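Local coordinates for protein cytochrome c-550 (Paracoccus denitrificans, PDB 1COT) that carries a covalently attached heme c with two axial protein ligands on its iron, and probably transfers electrons, at residues K16-I21 against G33-N38; Q22-T27 against N38-V43; I77-D82 against T98-K103. All blocks are in the same frame, centred on the assembly; numbering follows the deposited sequence.

Contact 1. Residues K16-I21 against G33-N38; sequences KACHMI and GKTGPN. With HEC (heme c), chain B.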
loop_
_atom_site.group_PDB
_atom_site.type_symbol
_atom_site.label_atom_id
_atom_site.label_comp_id
_atom_site.label_asym_id
_atom_site.label_seq_id
_atom_site.Cartn_x
_atom_site.Cartn_y
_atom_site.Cartn_z
ATOM N N LYS A 16 3.523 9.499 4.583
ATOM C CA LYS A 16 4.844 9.921 4.223
ATOM C C LYS A 16 6.031 9.644 5.118
ATOM O O LYS A 16 7.170 9.565 4.655
ATOM C CB LYS A 16 4.858 11.166 3.391
ATOM C CG LYS A 16 4.903 12.423 4.236
ATOM C CD LYS A 16 4.775 13.624 3.337
ATOM C CE LYS A 16 5.253 14.894 4.001
ATOM N NZ LYS A 16 5.065 16.088 3.169
ATOM N N ALA A 17 5.752 9.493 6.400
ATOM C CA ALA A 17 6.796 9.206 7.356
ATOM C C ALA A 17 7.471 7.878 7.004
ATOM O O ALA A 17 8.639 7.663 7.322
ATOM C CB ALA A 17 6.230 9.153 8.767
ATOM N N CYS A 18 6.737 6.951 6.383
ATOM C CA CYS A 18 7.277 5.640 6.034
ATOM C C CYS A 18 7.284 5.301 4.563
ATOM O O CYS A 18 7.888 4.315 4.171
ATOM C CB CYS A 18 6.371 4.588 6.678
ATOM S SG CYS A 18 6.260 4.897 8.454
ATOM N N HIS A 19 6.575 6.090 3.766
ATOM C CA HIS A 19 6.493 5.810 2.348
ATOM C C HIS A 19 6.728 7.024 1.463
ATOM O O HIS A 19 6.160 8.083 1.688
ATOM C CB HIS A 19 5.027 5.374 2.064
ATOM C CG HIS A 19 4.560 4.070 2.639
ATOM N ND1 HIS A 19 5.013 2.858 2.148
ATOM C CD2 HIS A 19 3.670 3.797 3.634
ATOM C CE1 HIS A 19 4.410 1.894 2.830
ATOM N NE2 HIS A 19 3.603 2.426 3.736
ATOM N N MET A 20 7.476 6.818 0.397
ATOM C CA MET A 20 7.693 7.886 -0.541
ATOM C C MET A 20 6.937 7.470 -1.802
ATOM O O MET A 20 6.418 6.357 -1.894
ATOM C CB MET A 20 9.195 7.978 -0.855
ATOM C CG MET A 20 9.674 6.795 -1.695
ATOM S SD MET A 20 11.431 6.849 -2.141
ATOM C CE MET A 20 12.190 6.564 -0.523
ATOM N N ILE A 21 6.881 8.361 -2.774
ATOM C CA ILE A 21 6.259 8.097 -4.062
ATOM C C ILE A 21 7.370 8.550 -5.016
ATOM O O ILE A 21 7.562 9.750 -5.192
ATOM C CB ILE A 21 4.928 8.823 -4.314
ATOM C CG1 ILE A 21 3.893 8.280 -3.319
ATOM C CG2 ILE A 21 4.455 8.546 -5.740
ATOM C CD1 ILE A 21 2.502 8.870 -3.546
ATOM N N GLY A 33 9.776 8.648 3.843
ATOM C CA GLY A 33 10.686 7.711 4.460
ATOM C C GLY A 33 10.790 6.421 3.676
ATOM O O GLY A 33 10.152 6.190 2.640
ATOM N N LYS A 34 11.639 5.583 4.242
ATOM C CA LYS A 34 11.906 4.297 3.666
ATOM C C LYS A 34 11.519 3.096 4.522
ATOM O O LYS A 34 11.827 1.962 4.168
ATOM C CB LYS A 34 13.311 4.241 3.107
ATOM C CG LYS A 34 14.305 5.067 3.906
ATOM C CD LYS A 34 15.717 4.899 3.370
ATOM C CE LYS A 34 16.066 5.894 2.267
ATOM N NZ LYS A 34 16.278 5.303 0.924
ATOM N N THR A 35 10.820 3.331 5.632
ATOM C CA THR A 35 10.392 2.251 6.496
ATOM C C THR A 35 9.481 1.319 5.709
ATOM O O THR A 35 9.481 0.105 5.904
ATOM C CB THR A 35 9.555 2.859 7.629
ATOM O OG1 THR A 35 10.322 3.836 8.315
ATOM C CG2 THR A 35 9.039 1.791 8.586
ATOM N N GLY A 36 8.691 1.919 4.823
ATOM C CA GLY A 36 7.776 1.165 3.998
ATOM C C GLY A 36 8.243 1.281 2.551
ATOM O O GLY A 36 9.115 2.084 2.225
ATOM N N PRO A 37 7.644 0.470 1.697
ATOM C CA PRO A 37 7.983 0.466 0.278
ATOM C C PRO A 37 7.522 1.711 -0.461
ATOM O O PRO A 37 6.604 2.418 -0.025
ATOM C CB PRO A 37 7.189 -0.698 -0.344
ATOM C CG PRO A 37 6.475 -1.432 0.783
ATOM C CD PRO A 37 6.738 -0.655 2.062
ATOM N N ASN A 38 8.158 1.970 -1.607
ATOM C CA ASN A 38 7.812 3.095 -2.459
ATOM C C ASN A 38 6.398 2.795 -2.967
ATOM O O ASN A 38 6.124 1.673 -3.395
ATOM C CB ASN A 38 8.809 3.082 -3.625
ATOM C CG ASN A 38 8.607 4.174 -4.641
ATOM O OD1 ASN A 38 7.679 4.992 -4.567
ATOM N ND2 ASN A 38 9.503 4.179 -5.615
HETATM FE FE HEC B . 2.313 1.469 4.800
HETATM C CHA HEC B . 3.249 -1.456 3.436
HETATM C CHB HEC B . -0.010 1.875 2.404
HETATM C CHC HEC B . 1.363 4.421 6.185
HETATM C CHD HEC B . 4.722 1.177 7.158
HETATM N NA HEC B . 1.712 0.430 3.241
HETATM C C1A HEC B . 2.252 -0.784 2.834
HETATM C C2A HEC B . 1.564 -1.231 1.644
HETATM C C3A HEC B . 0.637 -0.307 1.332
HETATM C C4A HEC B . 0.738 0.719 2.321
HETATM C CMA HEC B . -0.344 -0.314 0.183
HETATM C CAA HEC B . 1.859 -2.512 0.913
HETATM C CBA HEC B . 2.884 -2.226 -0.195
HETATM C CGA HEC B . 3.237 -3.392 -1.123
HETATM O O1A HEC B . 4.282 -3.190 -1.677
HETATM O O2A HEC B . 2.582 -4.389 -1.308
HETATM N NB HEC B . 0.963 2.849 4.419
HETATM C C1B HEC B . 0.142 2.842 3.335
HETATM C C2B HEC B . -0.651 4.032 3.370
HETATM C C3B HEC B . -0.264 4.720 4.433
HETATM C C4B HEC B . 0.729 3.980 5.083
HETATM C CMB HEC B . -1.747 4.345 2.333
HETATM C CAB HEC B . -0.884 5.962 4.935
HETATM C CBB HEC B . -2.349 6.045 5.255
HETATM N NC HEC B . 2.869 2.554 6.324
HETATM C C1C HEC B . 2.389 3.760 6.759
HETATM C C2C HEC B . 3.132 4.223 7.911
HETATM C C3C HEC B . 4.089 3.304 8.167
HETATM C C4C HEC B . 3.931 2.285 7.176
HETATM C CMC HEC B . 2.856 5.516 8.670
HETATM C CAC HEC B . 5.149 3.286 9.235
HETATM C CBC HEC B . 5.074 3.820 10.630
HETATM N ND HEC B . 3.691 0.108 5.242
HETATM C C1D HEC B . 4.608 0.185 6.259
HETATM C C2D HEC B . 5.452 -0.995 6.220
HETATM C C3D HEC B . 5.027 -1.703 5.156
HETATM C C4D HEC B . 3.927 -1.034 4.561
HETATM C CMD HEC B . 6.565 -1.327 7.187
HETATM C CAD HEC B . 5.503 -3.046 4.755
HETATM C CBD HEC B . 4.474 -3.984 5.459
HETATM C CGD HEC B . 4.847 -5.407 5.644
HETATM O O1D HEC B . 5.839 -5.920 5.185
HETATM O O2D HEC B . 4.022 -6.077 6.317
HETATM O O HOH W 1 9.361 4.367 0.860
#
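His-19 sits between the heme iron and the backbone of Pro-37. Its NE2 binds the iron at 1.9 Å, and the other ring nitrogen, ND1, donates to Pro-37 O over 2.7 Å. That bond is nearly straight (170° at the hydrogen), lies in the ring plane and lands on a lone pair of the carbonyl. CG anti to the carbonyl carbon (chi1 -68°) places the ring between iron and Pro-37 O. Held at both nitrogens, the imidazole has its rotation fixed, and the carbonyl would probably make it a more electron-rich ligand. Pro-37 CD also packs against His-19 CE1 at 3.5 Å. Cys-18, the second cysteine of the CXXCH heme-attachment motif, reaches the cofactor through its SG bond to CAC, while its CB rests on Thr-35 CB.

The backbones position this shell. Gly-36 N donates to Cys-18 O at 2.6 Å, and a side chain on Gly-36 would run into the imidazole. Gly-33 N bonds to Lys-16 O at 2.9 Å. One water accepts from Met-20 N and donates to both Gly-33 O and Gly-36 O. Beyond it, the Met-20 and Asn-38 side chains cross at about a right angle, CG near OD1, while the Asn-38 amide bonds to Gln-22.

Segment 16-21 follows helix 5-11 and ends on the first residue of strand 21-22. Segment 33-38 is loop, before helix 57-65.

Contact 2. Residues Q22-T27 against N38-V43; sequences QAPDGT and NLYGVV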
loop_
_atom_site.group_PDB
_atom_site.type_symbol
_atom_site.label_atom_id
_atom_site.label_comp_id
_atom_site.label_asym_id
_atom_site.label_seq_id
_atom_site.Cartn_x
_atom_site.Cartn_y
_atom_site.Cartn_z
ATOM N N GLN A 22 8.144 7.633 -5.592
ATOM C CA GLN A 22 9.235 7.994 -6.490
ATOM C C GLN A 22 9.159 7.201 -7.777
ATOM O O GLN A 22 9.046 5.972 -7.763
ATOM C CB GLN A 22 10.583 7.738 -5.806
ATOM C CG GLN A 22 11.819 8.217 -6.590
ATOM C CD GLN A 22 13.050 7.731 -5.854
ATOM O OE1 GLN A 22 13.471 6.580 -6.024
ATOM N NE2 GLN A 22 13.606 8.592 -5.003
ATOM N N ALA A 23 9.203 7.945 -8.877
ATOM C CA ALA A 23 9.127 7.381 -10.203
ATOM C C ALA A 23 10.343 6.524 -10.458
ATOM O O ALA A 23 11.392 6.693 -9.837
ATOM C CB ALA A 23 8.945 8.475 -11.239
ATOM N N PRO A 24 10.159 5.593 -11.379
ATOM C CA PRO A 24 11.209 4.671 -11.738
ATOM C C PRO A 24 12.493 5.350 -12.162
ATOM O O PRO A 24 13.584 4.814 -11.958
ATOM C CB PRO A 24 10.632 3.666 -12.736
ATOM C CG PRO A 24 9.125 3.888 -12.713
ATOM C CD PRO A 24 8.877 5.237 -12.043
ATOM N N ASP A 25 12.357 6.551 -12.721
ATOM C CA ASP A 25 13.492 7.333 -13.159
ATOM C C ASP A 25 14.177 7.986 -11.966
ATOM O O ASP A 25 15.165 8.704 -12.134
ATOM C CB ASP A 25 13.076 8.415 -14.185
ATOM C CG ASP A 25 12.405 9.637 -13.605
ATOM O OD1 ASP A 25 11.820 9.391 -12.461
ATOM O OD2 ASP A 25 12.390 10.724 -14.148
ATOM N N GLY A 26 13.646 7.792 -10.759
ATOM C CA GLY A 26 14.238 8.408 -9.581
ATOM C C GLY A 26 13.588 9.746 -9.237
ATOM O O GLY A 26 13.951 10.365 -8.242
ATOM N N THR A 27 12.620 10.213 -10.032
ATOM C CA THR A 27 11.967 11.487 -9.728
ATOM C C THR A 27 11.095 11.402 -8.495
ATOM O O THR A 27 10.187 10.578 -8.420
ATOM C CB THR A 27 11.075 12.021 -10.873
ATOM O OG1 THR A 27 11.820 12.091 -12.068
ATOM C CG2 THR A 27 10.525 13.406 -10.541
ATOM N N ASN A 38 8.158 1.970 -1.607
ATOM C CA ASN A 38 7.812 3.095 -2.459
ATOM C C ASN A 38 6.398 2.795 -2.967
ATOM O O ASN A 38 6.124 1.673 -3.395
ATOM C CB ASN A 38 8.809 3.082 -3.625
ATOM C CG ASN A 38 8.607 4.174 -4.641
ATOM O OD1 ASN A 38 7.679 4.992 -4.567
ATOM N ND2 ASN A 38 9.503 4.179 -5.615
ATOM N N LEU A 39 5.501 3.781 -2.921
ATOM C CA LEU A 39 4.120 3.621 -3.362
ATOM C C LEU A 39 3.830 4.032 -4.788
ATOM O O LEU A 39 2.699 3.891 -5.246
ATOM C CB LEU A 39 3.077 4.105 -2.331
ATOM C CG LEU A 39 3.239 3.404 -0.977
ATOM C CD1 LEU A 39 2.270 4.004 0.041
ATOM C CD2 LEU A 39 2.978 1.910 -1.122
ATOM N N TYR A 40 4.845 4.527 -5.488
ATOM C CA TYR A 40 4.611 4.907 -6.864
ATOM C C TYR A 40 4.215 3.610 -7.560
ATOM O O TYR A 40 4.832 2.567 -7.341
ATOM C CB TYR A 40 5.930 5.350 -7.517
ATOM C CG TYR A 40 5.698 5.506 -8.998
ATOM C CD1 TYR A 40 5.850 4.448 -9.899
ATOM C CD2 TYR A 40 5.312 6.745 -9.508
ATOM C CE1 TYR A 40 5.610 4.544 -11.269
ATOM C CE2 TYR A 40 5.080 6.873 -10.874
ATOM C CZ TYR A 40 5.231 5.797 -11.747
ATOM O OH TYR A 40 4.997 5.969 -13.088
ATOM N N GLY A 41 3.176 3.698 -8.395
ATOM C CA GLY A 41 2.663 2.574 -9.155
ATOM C C GLY A 41 2.141 1.422 -8.314
ATOM O O GLY A 41 2.118 0.280 -8.782
ATOM N N VAL A 42 1.709 1.683 -7.077
ATOM C CA VAL A 42 1.210 0.585 -6.249
ATOM C C VAL A 42 -0.075 -0.024 -6.775
ATOM O O VAL A 42 -0.301 -1.228 -6.661
ATOM C CB VAL A 42 1.103 0.911 -4.751
ATOM C CG1 VAL A 42 0.052 1.999 -4.511
ATOM C CG2 VAL A 42 0.805 -0.324 -3.922
ATOM N N VAL A 43 -0.933 0.805 -7.367
ATOM C CA VAL A 43 -2.169 0.245 -7.887
ATOM C C VAL A 43 -1.845 -0.589 -9.109
ATOM O O VAL A 43 -1.221 -0.103 -10.055
ATOM C CB VAL A 43 -3.194 1.323 -8.223
ATOM C CG1 VAL A 43 -4.524 0.697 -8.630
ATOM C CG2 VAL A 43 -3.378 2.265 -7.038
#
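Asn-38 grips the backbone of Gln-22 with both ends of its side-chain amide. ND2 donates to Gln-22 O over 2.8 Å, in the amide plane and onto a lone pair of the carbonyl, at 169° about the hydrogen. In return Gln-22 N donates to Asn-38 OD1 at 2.9 Å, tilted out of the plane of that C=O. The same oxygen takes a second N-H, from Tyr-40 N at 3.0 Å, and the two donors arrive from opposite faces of the amide. With CG anti to its own backbone N (chi1 179°), the side chain reaches across to Gln-22, and the three bonds leave the amide little freedom to flip. An alanine here would probably leave Gln-22 N, Gln-22 O and Tyr-40 N without these partners and loosen the tie between the two loops.

Outward from this clamp, Tyr-40 lays one face of its ring on the other loop. Ala-23 CA stands over that face 4.0 Å from the ring centroid, close to the normal, and Pro-24 CD joins it on the same face, nearest to Tyr-40 CE1 at 3.4 Å. Both are CH-pi contacts, the side chains of Pro-24 and Tyr-40 crossing at about a right angle. The Tyr-40 side chain also touches Ile-29 and Pro-120, and Gln-22 NE2 turns to Asp-28.

Two beta turns shape the loops: a type I turn from Ala-23 to Gly-26, and a type II turn from Leu-39 to Val-42 with Gly-41 at positive phi. The bond from Tyr-40 N to Asn-38 OD1 closes an Asx turn that presents the amide to Gln-22; the pair of bonds made there ties two surface loops of the cytochrome c fold together.

Contact 3. Residues I77-D82 against T98-K103; sequences IEYVTD and TKMTFK. With HEC (heme c), chain B.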
loop_
_atom_site.group_PDB
_atom_site.type_symbol
_atom_site.label_atom_id
_atom_site.label_comp_id
_atom_site.label_asym_id
_atom_site.label_seq_id
_atom_site.Cartn_x
_atom_site.Cartn_y
_atom_site.Cartn_z
ATOM N N ILE A 77 -8.070 -0.023 -0.102
ATOM C CA ILE A 77 -8.891 0.632 0.887
ATOM C C ILE A 77 -9.066 -0.290 2.079
ATOM O O ILE A 77 -8.951 0.125 3.234
ATOM C CB ILE A 77 -10.231 0.924 0.237
ATOM C CG1 ILE A 77 -10.077 2.176 -0.622
ATOM C CG2 ILE A 77 -11.305 1.128 1.296
ATOM C CD1 ILE A 77 -11.280 2.386 -1.540
ATOM N N GLU A 78 -9.337 -1.561 1.799
ATOM C CA GLU A 78 -9.521 -2.500 2.881
ATOM C C GLU A 78 -8.273 -2.673 3.738
ATOM O O GLU A 78 -8.313 -2.574 4.967
ATOM C CB GLU A 78 -10.076 -3.818 2.346
ATOM C CG GLU A 78 -10.622 -4.736 3.448
ATOM C CD GLU A 78 -11.078 -6.021 2.825
ATOM O OE1 GLU A 78 -11.154 -6.184 1.617
ATOM O OE2 GLU A 78 -11.378 -6.952 3.698
ATOM N N TYR A 79 -7.150 -2.899 3.080
ATOM C CA TYR A 79 -5.886 -3.075 3.767
ATOM C C TYR A 79 -5.462 -1.884 4.629
ATOM O O TYR A 79 -5.057 -2.066 5.784
ATOM C CB TYR A 79 -4.825 -3.355 2.703
ATOM C CG TYR A 79 -3.422 -3.425 3.241
ATOM C CD1 TYR A 79 -2.965 -4.606 3.822
ATOM C CD2 TYR A 79 -2.563 -2.326 3.142
ATOM C CE1 TYR A 79 -1.655 -4.650 4.307
ATOM C CE2 TYR A 79 -1.249 -2.350 3.619
ATOM C CZ TYR A 79 -0.811 -3.540 4.200
ATOM O OH TYR A 79 0.469 -3.606 4.678
ATOM N N VAL A 80 -5.530 -0.654 4.098
ATOM C CA VAL A 80 -5.111 0.514 4.884
ATOM C C VAL A 80 -6.028 0.776 6.049
ATOM O O VAL A 80 -5.660 1.497 6.979
ATOM C CB VAL A 80 -4.826 1.806 4.131
ATOM C CG1 VAL A 80 -3.897 1.562 2.953
ATOM C CG2 VAL A 80 -6.117 2.463 3.634
ATOM N N THR A 81 -7.222 0.206 5.987
ATOM C CA THR A 81 -8.150 0.394 7.075
ATOM C C THR A 81 -7.514 -0.222 8.320
ATOM O O THR A 81 -7.555 0.346 9.407
ATOM C CB THR A 81 -9.508 -0.261 6.782
ATOM O OG1 THR A 81 -10.070 0.347 5.638
ATOM C CG2 THR A 81 -10.427 -0.056 7.979
ATOM N N ASP A 82 -6.905 -1.387 8.142
ATOM C CA ASP A 82 -6.237 -2.104 9.211
ATOM C C ASP A 82 -5.609 -3.334 8.600
ATOM O O ASP A 82 -6.281 -4.316 8.299
ATOM C CB ASP A 82 -7.157 -2.526 10.370
ATOM C CG ASP A 82 -6.421 -3.069 11.564
ATOM O OD1 ASP A 82 -5.153 -3.345 11.374
ATOM O OD2 ASP A 82 -6.971 -3.244 12.629
ATOM N N THR A 98 2.170 -8.361 10.605
ATOM C CA THR A 98 2.218 -7.209 9.747
ATOM C C THR A 98 3.350 -6.294 10.182
ATOM O O THR A 98 3.565 -6.124 11.381
ATOM C CB THR A 98 0.883 -6.421 9.829
ATOM O OG1 THR A 98 0.929 -5.328 8.934
ATOM C CG2 THR A 98 0.661 -5.895 11.237
ATOM N N LYS A 99 4.092 -5.699 9.247
ATOM C CA LYS A 99 5.147 -4.776 9.647
ATOM C C LYS A 99 4.547 -3.372 9.710
ATOM O O LYS A 99 5.145 -2.446 10.239
ATOM C CB LYS A 99 6.334 -4.754 8.711
ATOM C CG LYS A 99 7.326 -5.905 8.888
ATOM C CD LYS A 99 8.560 -5.659 8.040
ATOM C CE LYS A 99 9.890 -5.983 8.702
ATOM N NZ LYS A 99 11.042 -5.518 7.901
ATOM N N MET A 100 3.369 -3.226 9.096
ATOM C CA MET A 100 2.637 -1.965 9.053
ATOM C C MET A 100 1.494 -2.050 10.046
ATOM O O MET A 100 0.502 -2.733 9.805
ATOM C CB MET A 100 2.054 -1.665 7.663
ATOM C CG MET A 100 1.422 -0.284 7.620
ATOM S SD MET A 100 0.802 0.081 5.964
ATOM C CE MET A 100 -0.751 0.943 6.313
ATOM N N THR A 101 1.629 -1.357 11.173
ATOM C CA THR A 101 0.592 -1.363 12.194
ATOM C C THR A 101 -0.331 -0.165 12.036
ATOM O O THR A 101 -1.386 -0.093 12.656
ATOM C CB THR A 101 1.204 -1.288 13.604
ATOM O OG1 THR A 101 2.003 -0.129 13.715
ATOM C CG2 THR A 101 2.030 -2.535 13.903
ATOM N N PHE A 102 0.074 0.790 11.206
ATOM C CA PHE A 102 -0.721 1.983 10.990
ATOM C C PHE A 102 -2.083 1.655 10.416
ATOM O O PHE A 102 -2.192 0.835 9.504
ATOM C CB PHE A 102 0.001 2.879 9.991
ATOM C CG PHE A 102 -0.539 4.279 9.984
ATOM C CD1 PHE A 102 -0.186 5.151 11.017
ATOM C CD2 PHE A 102 -1.366 4.687 8.939
ATOM C CE1 PHE A 102 -0.643 6.465 11.038
ATOM C CE2 PHE A 102 -1.849 5.993 8.938
ATOM C CZ PHE A 102 -1.468 6.845 9.979
ATOM N N LYS A 103 -3.115 2.300 10.944
ATOM C CA LYS A 103 -4.465 2.059 10.480
ATOM C C LYS A 103 -5.086 3.368 10.063
ATOM O O LYS A 103 -4.844 4.403 10.680
ATOM C CB LYS A 103 -5.349 1.558 11.622
ATOM C CG LYS A 103 -4.851 0.276 12.271
ATOM C CD LYS A 103 -5.383 0.063 13.689
ATOM C CE LYS A 103 -4.366 -0.563 14.609
ATOM N NZ LYS A 103 -4.188 0.143 15.881
HETATM FE FE HEC B . 2.313 1.469 4.800
HETATM C CHA HEC B . 3.249 -1.456 3.436
HETATM C CHB HEC B . -0.010 1.875 2.404
HETATM C CHC HEC B . 1.363 4.421 6.185
HETATM C CHD HEC B . 4.722 1.177 7.158
HETATM N NA HEC B . 1.712 0.430 3.241
HETATM C C1A HEC B . 2.252 -0.784 2.834
HETATM C C2A HEC B . 1.564 -1.231 1.644
HETATM C C3A HEC B . 0.637 -0.307 1.332
HETATM C C4A HEC B . 0.738 0.719 2.321
HETATM C CMA HEC B . -0.344 -0.314 0.183
HETATM C CAA HEC B . 1.859 -2.512 0.913
HETATM C CBA HEC B . 2.884 -2.226 -0.195
HETATM C CGA HEC B . 3.237 -3.392 -1.123
HETATM O O1A HEC B . 4.282 -3.190 -1.677
HETATM O O2A HEC B . 2.582 -4.389 -1.308
HETATM N NB HEC B . 0.963 2.849 4.419
HETATM C C1B HEC B . 0.142 2.842 3.335
HETATM C C2B HEC B . -0.651 4.032 3.370
HETATM C C3B HEC B . -0.264 4.720 4.433
HETATM C C4B HEC B . 0.729 3.980 5.083
HETATM C CMB HEC B . -1.747 4.345 2.333
HETATM C CAB HEC B . -0.884 5.962 4.935
HETATM C CBB HEC B . -2.349 6.045 5.255
HETATM N NC HEC B . 2.869 2.554 6.324
HETATM C C1C HEC B . 2.389 3.760 6.759
HETATM C C2C HEC B . 3.132 4.223 7.911
HETATM C C3C HEC B . 4.089 3.304 8.167
HETATM C C4C HEC B . 3.931 2.285 7.176
HETATM C CMC HEC B . 2.856 5.516 8.670
HETATM C CAC HEC B . 5.149 3.286 9.235
HETATM C CBC HEC B . 5.074 3.820 10.630
HETATM N ND HEC B . 3.691 0.108 5.242
HETATM C C1D HEC B . 4.608 0.185 6.259
HETATM C C2D HEC B . 5.452 -0.995 6.220
HETATM C C3D HEC B . 5.027 -1.703 5.156
HETATM C C4D HEC B . 3.927 -1.034 4.561
HETATM C CMD HEC B . 6.565 -1.327 7.187
HETATM C CAD HEC B . 5.503 -3.046 4.755
HETATM C CBD HEC B . 4.474 -3.984 5.459
HETATM C CGD HEC B . 4.847 -5.407 5.644
HETATM O O1D HEC B . 5.839 -5.920 5.185
HETATM O O2D HEC B . 4.022 -6.077 6.317
HETATM O O HOH W 2 1.209 -5.639 6.162
#
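The last turn of helix 73-81 packs against the 98-103 loop, the nearest pair of CA atoms, those of Asp-82 and Lys-103, being 4.7 Å apart. This is the methionine side of the cytochrome c fold: Met-100 SD binds the heme iron at 2.4 Å. With CG anti to the backbone N (chi1 -174°) the chain carries SD toward the iron, bending at chi3 to turn CE over the porphyrin.

Tyr-79 flanks the ligand. Its OH approaches Met-100 CB at 3.9 Å, its CE2 lies near the methyl CE, and the sulfur stands oblique to the ring in a Met-aromatic contact 5.1 Å from the centroid. The ring also meets the heme, CE2 coming 3.6 Å from C3A, and is itself packed by Trp-71 and Trp-86. Val-80 sets CG1 on the heme methyl CMB, while Phe-102 takes another methyl, CMC, over one face.

Farther out, Lys-103 CB touches Thr-81 O, and its aliphatic chain runs alongside Asp-82, pointing the same way. Their charged ends do not meet; Asp-82 OD1 instead caps Lys-84 N at the start of helix 83-91.

One heme propionate is held by the loop through O2D, Lys-99 N donating to it at 3.0 Å. A water lies in the plane of the Tyr-79 ring, 2.6 Å from Tyr-79 OH, and donates to both Thr-98 OG1 and heme O2D.

How the contacts relate
Contacts 1 and 3 share the heme and reach its iron from its two axial sides, His-19 in one and Met-100 in the other; both are partly buried and hold a bridging water. Contact 2 lies at the surface, about 20 Å from contact 3 centre to centre, and does not touch it. It is joined directly to contact 1: Asn-38 belongs to both, their segments alternate along the chain, and Leu-39 packs on the His-19 ring. Contact 1 joins covalent and iron-bound heme attachments to backbone hydrogen bonds at glycines, contact 2 uses a side-chain amide and CH-pi packing, and contact 3, without direct hydrogen bonds between its segments, relies on apolar and aromatic groups around the heme.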